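Side-chain contacts in ATP-dependent DNA helicase uvsW (Enterobacteria phage T4, PDB 1RIF), which couples ATP hydrolysis to the unwinding of duplex DNA in the 3'-5' direction, driving Holliday junction branch migration and helping to reorganise stalled replication forks: residues N134-T137 / S138-R141; S142-Q145 / A146-R150; A79-D82 / P83-E87; L59-F62 / G63-G66. The protein carries 1 engineered substitution. One frame throughout, in Å; residues are numbered along the deposited sequence.

Contact 1: residues N134-T137 / S138-R141. Engineered in segment 138-141: R141 (natural residue Lys).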
loop_
_atom_site.group_PDB
_atom_site.type_symbol
_atom_site.label_atom_id
_atom_site.label_comp_id
_atom_site.label_asym_id
_atom_site.label_seq_id
_atom_site.Cartn_x
_atom_site.Cartn_y
_atom_site.Cartn_z
ATOM N N ASN A 134 5.529 1.643 -10.458
ATOM C CA ASN A 134 6.384 0.765 -11.232
ATOM C C ASN A 134 7.631 1.482 -11.751
ATOM O O ASN A 134 7.654 1.958 -12.884
ATOM C CB ASN A 134 5.566 0.181 -12.386
ATOM C CG ASN A 134 6.348 -0.819 -13.208
ATOM O OD1 ASN A 134 7.174 -1.558 -12.678
ATOM N ND2 ASN A 134 6.079 -0.859 -14.510
ATOM N N LEU A 135 8.666 1.566 -10.916
ATOM C CA LEU A 135 9.909 2.222 -11.313
ATOM C C LEU A 135 11.104 1.333 -11.026
ATOM O O LEU A 135 11.112 0.601 -10.039
ATOM C CB LEU A 135 10.099 3.553 -10.575
ATOM C CG LEU A 135 8.883 4.221 -9.945
ATOM C CD1 LEU A 135 8.638 3.596 -8.583
ATOM C CD2 LEU A 135 9.134 5.706 -9.788
ATOM N N PRO A 136 12.139 1.401 -11.885
ATOM C CA PRO A 136 13.378 0.620 -11.774
ATOM C C PRO A 136 14.153 0.889 -10.484
ATOM O O PRO A 136 14.120 1.996 -9.938
ATOM C CB PRO A 136 14.152 1.027 -13.025
ATOM C CG PRO A 136 13.707 2.440 -13.245
ATOM C CD PRO A 136 12.221 2.342 -13.016
ATOM N N THR A 137 14.854 -0.132 -10.004
ATOM C CA THR A 137 15.615 -0.021 -8.766
ATOM C C THR A 137 16.584 1.169 -8.777
ATOM O O THR A 137 17.075 1.601 -7.731
ATOM C CB THR A 137 16.393 -1.333 -8.488
ATOM O OG1 THR A 137 15.573 -2.453 -8.853
ATOM C CG2 THR A 137 16.740 -1.450 -7.001
ATOM N N SER A 138 16.845 1.708 -9.960
ATOM C CA SER A 138 17.753 2.845 -10.083
ATOM C C SER A 138 17.049 4.182 -9.839
ATOM O O SER A 138 17.696 5.176 -9.507
ATOM C CB SER A 138 18.414 2.852 -11.469
ATOM O OG SER A 138 17.453 2.966 -12.508
ATOM N N ALA A 139 15.726 4.203 -9.993
ATOM C CA ALA A 139 14.943 5.425 -9.792
ATOM C C ALA A 139 15.104 6.029 -8.390
ATOM O O ALA A 139 14.257 6.818 -7.955
ATOM C CB ALA A 139 13.458 5.148 -10.076
ATOM N N GLY A 140 16.189 5.662 -7.701
ATOM C CA GLY A 140 16.452 6.170 -6.360
ATOM C C GLY A 140 15.147 6.288 -5.604
ATOM O O GLY A 140 14.714 7.391 -5.253
ATOM N N ARG A 141 14.525 5.140 -5.356
ATOM C CA ARG A 141 13.237 5.080 -4.684
ATOM C C ARG A 141 13.205 5.579 -3.267
ATOM O O ARG A 141 12.136 5.889 -2.775
ATOM C CB ARG A 141 12.700 3.657 -4.682
ATOM C CG ARG A 141 12.530 3.028 -6.040
ATOM C CD ARG A 141 12.128 1.611 -5.817
ATOM N NE ARG A 141 12.226 0.798 -7.011
ATOM C CZ ARG A 141 12.246 -0.527 -6.978
ATOM N NH1 ARG A 141 12.180 -1.154 -5.807
ATOM N NH2 ARG A 141 12.325 -1.221 -8.108
#
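R141, engineered in place of the natural lysine, turns its guanidinium back over the loop and meets L135 and T137. The extended chain from CG to NE carries R141 NH2 to 2.9 Å from L135 O. This bond lies in the carbonyl plane, but the oxygen sits 27° out of the guanidinium plane; NE adds a weak second bond to L135 O at 3.2 Å. T137 CA lies over one guanidinium face, 3.8 Å from R141 CZ. The T137 side chain slants across that of R141, its OG1 3.6 Å from R141 NH2. S138 instead packs on the proline: with chi1 at 61°, OG stands between its own backbone N and carbonyl carbon, 3.9 Å from P136 CG. Beneath these side chains a type I turn from P136 to A139 closes through A139 N and P136 O (2.7 Å), and A139 CB rests against L135 CB at 3.8 Å. The loop is the P-loop (Walker A) of the predicted ATP site, between strand 130-133 and helix 141-155. R141 NH1 forms salt bridges with E233 and D232 of the predicted DEAH box. Held by a loop carbonyl and two carboxylates, the guanidinium is probably limited in its rotation.

Contact 2: residues S142-Q145 / A146-R150; sequences SLIQ and ALLAR
S142 O accepts from A146 N at 2.8 Å, the first of four i to i+4 bonds by which residues 142-145 join 146-150 in one unbroken alpha helix. The next three run from L147 N to L143 O, from L148 N to I144 O, and from A149 N to Q145 O, with N-H...O angles between 157° and 161°. The side chains one turn apart meet in pairs. I144 and L148 lie side by side and point the same way, L148 CD1 coming to 3.9 Å from I144 CG2. That isoleucine branch is anti to the backbone N, while chi1 of -77° swings the L148 side chain back along the helix, CG lying 3.3 Å from I144 O. This is the helix that follows the P-loop in a RecA-like helicase domain, and S142 at its start belongs to the predicted ATP site. L143 and L147 touch more lightly, at an oblique angle, with L143 CG 4.2 Å from L147 CD1. L147 CG also leans over the carbonyl of the preceding turn, 3.2 Å from L143 O, and A146 CB sits 3.3 Å from S142 O. Helix 116-128 receives I144 on V122 and L148 on L126, whereas A146 faces F177 of helix 167-180. On that same neighbouring helix, Y180 OH is hydrogen-bonded to S142 OG.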
loop_
_atom_site.group_PDB
_atom_site.type_symbol
_atom_site.label_atom_id
_atom_site.label_comp_id
_atom_site.label_asym_id
_atom_site.label_seq_id
_atom_site.Cartn_x
_atom_site.Cartn_y
_atom_site.Cartn_z
ATOM N N SER A 142 14.352 5.641 -2.597
ATOM C CA SER A 142 14.366 6.101 -1.209
ATOM C C SER A 142 13.932 7.552 -1.114
ATOM O O SER A 142 13.289 7.939 -0.142
ATOM C CB SER A 142 15.753 5.937 -0.585
ATOM O OG SER A 142 16.724 6.733 -1.243
ATOM N N LEU A 143 14.277 8.348 -2.128
ATOM C CA LEU A 143 13.902 9.761 -2.150
ATOM C C LEU A 143 12.412 9.890 -2.440
ATOM O O LEU A 143 11.749 10.784 -1.911
ATOM C CB LEU A 143 14.705 10.529 -3.209
ATOM C CG LEU A 143 14.451 12.049 -3.293
ATOM C CD1 LEU A 143 14.700 12.711 -1.934
ATOM C CD2 LEU A 143 15.359 12.659 -4.345
ATOM N N ILE A 144 11.888 9.000 -3.283
ATOM C CA ILE A 144 10.464 9.015 -3.610
ATOM C C ILE A 144 9.698 8.700 -2.336
ATOM O O ILE A 144 8.718 9.359 -2.009
ATOM C CB ILE A 144 10.115 7.962 -4.689
ATOM C CG1 ILE A 144 10.724 8.383 -6.032
ATOM C CG2 ILE A 144 8.600 7.806 -4.785
ATOM C CD1 ILE A 144 10.369 7.476 -7.207
ATOM N N GLN A 145 10.164 7.688 -1.614
ATOM C CA GLN A 145 9.543 7.288 -0.360
ATOM C C GLN A 145 9.676 8.384 0.708
ATOM O O GLN A 145 8.739 8.644 1.463
ATOM C CB GLN A 145 10.165 5.971 0.116
ATOM C CG GLN A 145 9.669 4.768 -0.675
ATOM C CD GLN A 145 10.434 3.495 -0.369
ATOM O OE1 GLN A 145 11.566 3.324 -0.814
ATOM N NE2 GLN A 145 9.825 2.600 0.400
ATOM N N ALA A 146 10.839 9.031 0.761
ATOM C CA ALA A 146 11.078 10.115 1.723
ATOM C C ALA A 146 10.147 11.296 1.450
ATOM O O ALA A 146 9.597 11.884 2.376
ATOM C CB ALA A 146 12.531 10.583 1.650
ATOM N N LEU A 147 9.970 11.641 0.179
ATOM C CA LEU A 147 9.098 12.759 -0.178
ATOM C C LEU A 147 7.639 12.458 0.159
ATOM O O LEU A 147 6.915 13.321 0.654
ATOM C CB LEU A 147 9.257 13.096 -1.664
ATOM C CG LEU A 147 10.611 13.744 -1.955
ATOM C CD1 LEU A 147 10.787 14.005 -3.441
ATOM C CD2 LEU A 147 10.686 15.045 -1.176
ATOM N N LEU A 148 7.218 11.229 -0.112
ATOM C CA LEU A 148 5.863 10.791 0.187
ATOM C C LEU A 148 5.605 10.857 1.701
ATOM O O LEU A 148 4.558 11.338 2.127
ATOM C CB LEU A 148 5.660 9.360 -0.327
ATOM C CG LEU A 148 5.455 9.228 -1.832
ATOM C CD1 LEU A 148 5.649 7.776 -2.221
ATOM C CD2 LEU A 148 4.069 9.720 -2.220
ATOM N N ALA A 149 6.558 10.383 2.506
ATOM C CA ALA A 149 6.416 10.418 3.966
ATOM C C ALA A 149 6.449 11.864 4.507
ATOM O O ALA A 149 5.678 12.211 5.403
ATOM C CB ALA A 149 7.507 9.571 4.623
ATOM N N ARG A 150 7.338 12.695 3.958
ATOM C CA ARG A 150 7.454 14.114 4.335
ATOM C C ARG A 150 6.104 14.808 4.123
ATOM O O ARG A 150 5.604 15.518 4.993
ATOM C CB ARG A 150 8.463 14.823 3.429
ATOM C CG ARG A 150 9.336 15.883 4.079
ATOM C CD ARG A 150 8.634 16.809 5.050
ATOM N NE ARG A 150 9.463 16.907 6.249
ATOM C CZ ARG A 150 9.609 17.990 7.005
ATOM N NH1 ARG A 150 8.976 19.115 6.713
ATOM N NH2 ARG A 150 10.418 17.943 8.054
#

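Contact 3: residues A79-D82 / P83-E87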
loop_
_atom_site.group_PDB
_atom_site.type_symbol
_atom_site.label_atom_id
_atom_site.label_comp_id
_atom_site.label_asym_id
_atom_site.label_seq_id
_atom_site.Cartn_x
_atom_site.Cartn_y
_atom_site.Cartn_z
ATOM N N ALA A 79 -24.112 0.284 -11.391
ATOM C CA ALA A 79 -23.630 0.464 -10.028
ATOM C C ALA A 79 -23.351 1.890 -9.563
ATOM O O ALA A 79 -22.898 2.729 -10.336
ATOM C CB ALA A 79 -22.398 -0.384 -9.823
ATOM N N TRP A 80 -23.636 2.140 -8.283
ATOM C CA TRP A 80 -23.399 3.434 -7.634
ATOM C C TRP A 80 -22.179 3.269 -6.727
ATOM O O TRP A 80 -22.127 2.346 -5.909
ATOM C CB TRP A 80 -24.590 3.859 -6.758
ATOM C CG TRP A 80 -24.303 5.103 -5.914
ATOM C CD1 TRP A 80 -24.284 6.403 -6.346
ATOM C CD2 TRP A 80 -23.923 5.143 -4.523
ATOM N NE1 TRP A 80 -23.912 7.242 -5.320
ATOM C CE2 TRP A 80 -23.685 6.498 -4.191
ATOM C CE3 TRP A 80 -23.756 4.167 -3.530
ATOM C CZ2 TRP A 80 -23.292 6.901 -2.902
ATOM C CZ3 TRP A 80 -23.363 4.571 -2.242
ATOM C CH2 TRP A 80 -23.138 5.925 -1.947
ATOM N N ILE A 81 -21.208 4.164 -6.864
ATOM C CA ILE A 81 -20.011 4.087 -6.043
ATOM C C ILE A 81 -19.947 5.268 -5.085
ATOM O O ILE A 81 -19.999 6.423 -5.510
ATOM C CB ILE A 81 -18.725 4.067 -6.911
ATOM C CG1 ILE A 81 -18.757 2.875 -7.872
ATOM C CG2 ILE A 81 -17.499 3.963 -6.019
ATOM C CD1 ILE A 81 -19.765 3.016 -8.994
ATOM N N ASP A 82 -19.846 4.969 -3.792
ATOM C CA ASP A 82 -19.766 6.008 -2.776
ATOM C C ASP A 82 -18.711 7.005 -3.258
ATOM O O ASP A 82 -17.569 6.629 -3.558
ATOM C CB ASP A 82 -19.356 5.387 -1.439
ATOM C CG ASP A 82 -19.484 6.351 -0.280
ATOM O OD1 ASP A 82 -19.330 7.572 -0.505
ATOM O OD2 ASP A 82 -19.717 5.889 0.858
ATOM N N PRO A 83 -19.079 8.291 -3.363
ATOM C CA PRO A 83 -18.119 9.299 -3.825
ATOM C C PRO A 83 -16.845 9.398 -2.977
ATOM O O PRO A 83 -15.788 9.796 -3.476
ATOM C CB PRO A 83 -18.942 10.584 -3.812
ATOM C CG PRO A 83 -19.904 10.343 -2.690
ATOM C CD PRO A 83 -20.341 8.924 -2.945
ATOM N N GLN A 84 -16.936 9.023 -1.705
ATOM C CA GLN A 84 -15.774 9.089 -0.829
ATOM C C GLN A 84 -14.665 8.145 -1.300
ATOM O O GLN A 84 -13.485 8.367 -1.018
ATOM C CB GLN A 84 -16.164 8.738 0.601
ATOM C CG GLN A 84 -15.113 9.141 1.603
ATOM C CD GLN A 84 -15.396 8.612 2.991
ATOM O OE1 GLN A 84 -16.545 8.360 3.352
ATOM N NE2 GLN A 84 -14.341 8.455 3.786
ATOM N N ILE A 85 -15.059 7.103 -2.029
ATOM C CA ILE A 85 -14.123 6.107 -2.542
ATOM C C ILE A 85 -13.202 6.633 -3.640
ATOM O O ILE A 85 -12.019 6.294 -3.685
ATOM C CB ILE A 85 -14.889 4.874 -3.083
ATOM C CG1 ILE A 85 -15.588 4.154 -1.925
ATOM C CG2 ILE A 85 -13.931 3.935 -3.828
ATOM C CD1 ILE A 85 -16.477 2.991 -2.356
ATOM N N ASN A 86 -13.741 7.465 -4.521
ATOM C CA ASN A 86 -12.956 8.002 -5.627
ATOM C C ASN A 86 -12.261 9.313 -5.286
ATOM O O ASN A 86 -11.661 9.939 -6.153
ATOM C CB ASN A 86 -13.857 8.212 -6.847
ATOM C CG ASN A 86 -14.635 6.962 -7.220
ATOM O OD1 ASN A 86 -14.047 5.906 -7.469
ATOM N ND2 ASN A 86 -15.961 7.075 -7.262
ATOM N N GLU A 87 -12.342 9.715 -4.025
ATOM C CA GLU A 87 -11.741 10.954 -3.563
ATOM C C GLU A 87 -10.229 11.019 -3.801
ATOM O O GLU A 87 -9.496 10.067 -3.529
ATOM C CB GLU A 87 -12.046 11.121 -2.087
ATOM C CG GLU A 87 -11.592 12.420 -1.507
ATOM C CD GLU A 87 -11.917 12.525 -0.035
ATOM O OE1 GLU A 87 -13.123 12.585 0.308
ATOM O OE2 GLU A 87 -10.961 12.535 0.776
HETATM O O HOH W 1 -19.033 7.605 2.744
#
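D82 and Q84 are joined twice, once directly and once through water. D82 holds its CG anti to the backbone N (chi1 -170°), a rotamer that brings the carboxylate forward over the following residues. D82 OD1 accepts the backbone N-H of Q84 at 3.0 Å, an Asx turn, in which the donor stands above the carboxylate plane by 42°. The other oxygen, D82 OD2, receives a hydrogen bond from water 1 at 2.6 Å, and the same water donates to Q84 OE1 at 2.7 Å; the extended Q84 chain is what carries its amide that far. The backbone tightens the turn further, with I85 N bonded to D82 O at 3.0 Å. On the apolar side, I81 and I85 meet at about a right angle. The CG2 branch of I81 does the touching, 3.9 Å from I85 CD1, while its longer branch leads elsewhere. N86 reaches the same methyl from another direction, its ND2 lying 3.7 Å from I81 CG2. W80 also crosses the start of the turn: its six-membered ring brings CZ2 to 3.6 Å from P83 CD, and the backbone N of D82 lies over one face of the indole, offset toward the rim. The contact ends strand 79-81, an outer strand of the four-stranded mixed sheet, which runs parallel to strand 3-8. There D82 OD2 also takes the N-H of F7, W80 meets H6 edge-to-face, and I85 packs on V5.

Contact 4: residues L59-F62 / G63-G66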
loop_
_atom_site.group_PDB
_atom_site.type_symbol
_atom_site.label_atom_id
_atom_site.label_comp_id
_atom_site.label_asym_id
_atom_site.label_seq_id
_atom_site.Cartn_x
_atom_site.Cartn_y
_atom_site.Cartn_z
ATOM N N LEU A 59 -16.979 -7.557 1.649
ATOM C CA LEU A 59 -15.919 -6.562 1.744
ATOM C C LEU A 59 -14.881 -6.877 0.681
ATOM O O LEU A 59 -14.492 -8.030 0.507
ATOM C CB LEU A 59 -15.261 -6.594 3.120
ATOM C CG LEU A 59 -16.125 -6.182 4.308
ATOM C CD1 LEU A 59 -15.325 -6.305 5.587
ATOM C CD2 LEU A 59 -16.609 -4.755 4.128
ATOM N N LEU A 60 -14.435 -5.849 -0.029
ATOM C CA LEU A 60 -13.444 -6.012 -1.086
ATOM C C LEU A 60 -12.249 -5.089 -0.836
ATOM O O LEU A 60 -12.422 -3.918 -0.490
ATOM C CB LEU A 60 -14.073 -5.663 -2.429
ATOM C CG LEU A 60 -13.147 -5.745 -3.636
ATOM C CD1 LEU A 60 -13.099 -7.172 -4.147
ATOM C CD2 LEU A 60 -13.649 -4.808 -4.711
ATOM N N PRO A 61 -11.018 -5.604 -0.986
ATOM C CA PRO A 61 -9.914 -4.674 -0.742
ATOM C C PRO A 61 -10.064 -3.400 -1.587
ATOM O O PRO A 61 -10.351 -3.458 -2.787
ATOM C CB PRO A 61 -8.662 -5.505 -1.069
ATOM C CG PRO A 61 -9.172 -6.735 -1.753
ATOM C CD PRO A 61 -10.526 -6.976 -1.167
ATOM N N PHE A 62 -9.897 -2.257 -0.922
ATOM C CA PHE A 62 -10.037 -0.931 -1.526
ATOM C C PHE A 62 -9.412 -0.807 -2.913
ATOM O O PHE A 62 -10.076 -0.400 -3.867
ATOM C CB PHE A 62 -9.418 0.109 -0.591
ATOM C CG PHE A 62 -9.970 1.495 -0.755
ATOM C CD1 PHE A 62 -10.649 2.106 0.291
ATOM C CD2 PHE A 62 -9.776 2.208 -1.931
ATOM C CE1 PHE A 62 -11.125 3.413 0.169
ATOM C CE2 PHE A 62 -10.248 3.520 -2.066
ATOM C CZ PHE A 62 -10.921 4.120 -1.013
ATOM N N GLY A 63 -8.135 -1.167 -3.015
ATOM C CA GLY A 63 -7.419 -1.078 -4.274
ATOM C C GLY A 63 -8.053 -1.690 -5.507
ATOM O O GLY A 63 -7.675 -1.336 -6.620
ATOM N N LEU A 64 -9.016 -2.593 -5.327
ATOM C CA LEU A 64 -9.672 -3.264 -6.453
ATOM C C LEU A 64 -10.997 -2.655 -6.931
ATOM O O LEU A 64 -11.636 -3.179 -7.846
ATOM C CB LEU A 64 -9.888 -4.743 -6.105
ATOM C CG LEU A 64 -8.652 -5.646 -6.093
ATOM C CD1 LEU A 64 -8.944 -6.918 -5.320
ATOM C CD2 LEU A 64 -8.241 -5.954 -7.525
ATOM N N VAL A 65 -11.410 -1.550 -6.322
ATOM C CA VAL A 65 -12.659 -0.909 -6.708
ATOM C C VAL A 65 -12.726 -0.672 -8.217
ATOM O O VAL A 65 -13.745 -0.940 -8.852
ATOM C CB VAL A 65 -12.833 0.443 -5.978
ATOM C CG1 VAL A 65 -14.141 1.095 -6.382
ATOM C CG2 VAL A 65 -12.813 0.225 -4.484
ATOM N N GLY A 66 -11.633 -0.176 -8.787
ATOM C CA GLY A 66 -11.599 0.104 -10.209
ATOM C C GLY A 66 -11.911 -1.065 -11.123
ATOM O O GLY A 66 -12.419 -0.874 -12.231
#
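P61 and L64 make the close part of this turn. Their side chains lie parallel in direction, with P61 CG 3.6 Å from L64 CD1, and the backbone beneath them is tied by L64 N donating to P61 O at 3.0 Å and 163°. The amide comes in from above the carbonyl plane of P61. L60 closes another flank of the same leucine at about a right angle: its CG is anti to the backbone N (chi1 178°), which directs CD2 to 4.0 Å from L64 CB. These three side chains are buried and form a compact apolar group where strand 59-61 passes into a short 3-10 turn. The packing slackens toward V65, which is partly exposed. Here the nearest side-chain approach is 4.4 Å, between F62 CD2 and V65 CG2, and the methyl meets the ring obliquely. F62 turns its ring edge to the backbone of the turn, with G63 N near the ring plane and 3.9 Å from CD2. The phenyl also has a cation-pi partner in R130. Strand 59-61 is an outer strand of the N-terminal mixed sheet, antiparallel to strand 12-16, where L60 and V65 both touch V13. L64 also packs on M270 and V273 of helix 269-276.

Along the chain the order is contact 4, contact 3, contact 1, contact 2. Contacts 4 and 3 lie at the ends of the two outer strands of the N-terminal mixed sheet; their centres are 11 Å apart and they touch, I85 CG2 lying 3.8 Å from V65 CG1. Contacts 1 and 2 follow each other directly, from the P-loop into helix 141-155 beside the seven-stranded parallel sheet, and meet where L135 CD2 packs 3.4 Å from I144 CD1. Between the two pairs the centres are 25 to 32 Å apart. The chain, the first part of the full helicase, thus joins a small N-terminal domain to a RecA-like domain holding the predicted ATP site.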